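Local coordinates for periplasmic binding protein (Veillonella parvula, PDB 4N01) that probably captures a solute in the periplasm for uptake, as solute-binding proteins of transport systems do, at residues I267-Y272 with K285-I289. Numbering follows the deposited sequence.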
# COMPACT_ATOMS: atom_id res chain seq x y z
N ILE A 267 -17.09 4.52 8.56
CA ILE A 267 -16.49 3.20 8.42
C ILE A 267 -15.95 3.04 7.00
O ILE A 267 -16.70 3.13 6.02
CB ILE A 267 -17.51 2.07 8.74
CG1 ILE A 267 -17.85 2.07 10.23
CG2 ILE A 267 -16.92 0.71 8.34
CD1 ILE A 267 -19.10 1.27 10.57
N ILE A 268 -14.65 2.83 6.89
CA ILE A 268 -14.01 2.71 5.59
C ILE A 268 -13.85 1.23 5.31
O ILE A 268 -13.24 0.50 6.09
CB ILE A 268 -12.62 3.40 5.60
CG1 ILE A 268 -12.78 4.91 5.84
CG2 ILE A 268 -11.89 3.15 4.29
CD1 ILE A 268 -11.46 5.62 6.24
N ILE A 269 -14.38 0.79 4.18
CA ILE A 269 -14.51 -0.63 3.89
C ILE A 269 -13.65 -1.00 2.69
O ILE A 269 -13.80 -0.41 1.61
CB ILE A 269 -15.97 -0.97 3.55
CG1 ILE A 269 -16.87 -0.78 4.80
CG2 ILE A 269 -16.08 -2.39 2.97
CD1 ILE A 269 -18.35 -0.98 4.50
N ALA A 270 -12.77 -1.98 2.86
CA ALA A 270 -11.95 -2.45 1.75
C ALA A 270 -12.77 -3.34 0.82
O ALA A 270 -13.36 -4.34 1.25
CB ALA A 270 -10.71 -3.19 2.27
N ASP A 271 -12.79 -2.99 -0.46
CA ASP A 271 -13.53 -3.76 -1.46
C ASP A 271 -12.57 -4.71 -2.20
O ASP A 271 -11.63 -4.26 -2.87
CB ASP A 271 -14.22 -2.78 -2.43
CG ASP A 271 -15.07 -3.48 -3.48
OD1 ASP A 271 -16.23 -3.05 -3.69
OD2 ASP A 271 -14.60 -4.44 -4.12
N TYR A 272 -12.81 -6.01 -2.09
CA TYR A 272 -11.94 -7.02 -2.71
C TYR A 272 -12.49 -7.59 -4.02
O TYR A 272 -12.25 -8.76 -4.34
CB TYR A 272 -11.65 -8.16 -1.71
CG TYR A 272 -10.62 -7.80 -0.65
CD1 TYR A 272 -9.26 -7.99 -0.88
CD2 TYR A 272 -11.00 -7.25 0.57
CE1 TYR A 272 -8.31 -7.66 0.08
CE2 TYR A 272 -10.06 -6.92 1.54
CZ TYR A 272 -8.72 -7.12 1.28
OH TYR A 272 -7.77 -6.80 2.24
N LYS A 285 -20.59 -6.10 2.41
CA LYS A 285 -20.02 -5.80 3.71
C LYS A 285 -20.84 -4.75 4.44
O LYS A 285 -21.00 -4.82 5.65
CB LYS A 285 -18.54 -5.38 3.60
CG LYS A 285 -17.67 -6.52 3.12
CD LYS A 285 -16.20 -6.14 3.00
CE LYS A 285 -15.41 -7.38 2.60
NZ LYS A 285 -14.01 -7.03 2.21
N ILE A 286 -21.38 -3.78 3.70
CA ILE A 286 -22.31 -2.82 4.30
C ILE A 286 -23.52 -3.56 4.89
O ILE A 286 -23.96 -3.27 6.02
CB ILE A 286 -22.83 -1.80 3.27
CG1 ILE A 286 -21.71 -0.81 2.90
CG2 ILE A 286 -24.03 -1.04 3.82
CD1 ILE A 286 -22.13 0.17 1.82
N GLU A 287 -24.07 -4.50 4.13
CA GLU A 287 -25.26 -5.22 4.58
C GLU A 287 -24.94 -6.11 5.79
O GLU A 287 -25.80 -6.32 6.65
CB GLU A 287 -25.89 -6.02 3.44
CG GLU A 287 -26.52 -5.13 2.36
CD GLU A 287 -27.51 -4.11 2.93
OE1 GLU A 287 -28.48 -4.52 3.61
OE2 GLU A 287 -27.31 -2.89 2.70
N LYS A 288 -23.71 -6.60 5.85
CA LYS A 288 -23.26 -7.45 6.96
C LYS A 288 -23.19 -6.62 8.24
O LYS A 288 -23.54 -7.09 9.33
CB LYS A 288 -21.89 -8.06 6.64
CG LYS A 288 -21.40 -9.12 7.62
CD LYS A 288 -22.18 -10.42 7.48
CE LYS A 288 -21.78 -11.45 8.53
NZ LYS A 288 -20.31 -11.68 8.54
N ILE A 289 -22.75 -5.37 8.09
CA ILE A 289 -22.63 -4.46 9.23
C ILE A 289 -24.02 -4.03 9.70
O ILE A 289 -24.33 -4.06 10.90
CB ILE A 289 -21.72 -3.26 8.89
CG1 ILE A 289 -20.26 -3.71 8.74
CG2 ILE A 289 -21.84 -2.16 9.94
CD1 ILE A 289 -19.35 -2.63 8.17
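Strand 266-270 of the four-stranded parallel sheet is packed by helix 280-290, which follows it in the chain, in the manner of an alpha/beta domain; the axes of strand 267-270 and helix 285-289 approach to 10.4 Å, their N-to-C directions 134° apart. Ile267 points toward the helix, its CG2 lying 4.1 Å from CD1 of Ile289; branched isoleucine suits both an extended strand and a tight apolar interface. Ile268, alternating to the other face, packs on Val211 and Val309 of the flanking strands. Ile269 returns to the helix: its CD1 lies 3.7 Å from CG1 of Ile286 and 4.1 Å from CD1 of Ile289, while its CG2 touches CD of Lys285 at 3.8 Å. Ala270, its small methyl sideways and adding little bulk beside the lysine, accepts at O a 2.9 Å hydrogen bond from Lys285 NZ. Tyr272 brings its ring edge to that ammonium (CD2 to Lys285 NZ 3.4 Å), while its hydroxyl is hydrogen-bonded to Asp215. Extended lysine thus spans two environments: its methylenes continue the isoleucine core, and its ammonium, salt-bridged to Asp281 within its own helix, ties that helix to the Ala270 carbonyl.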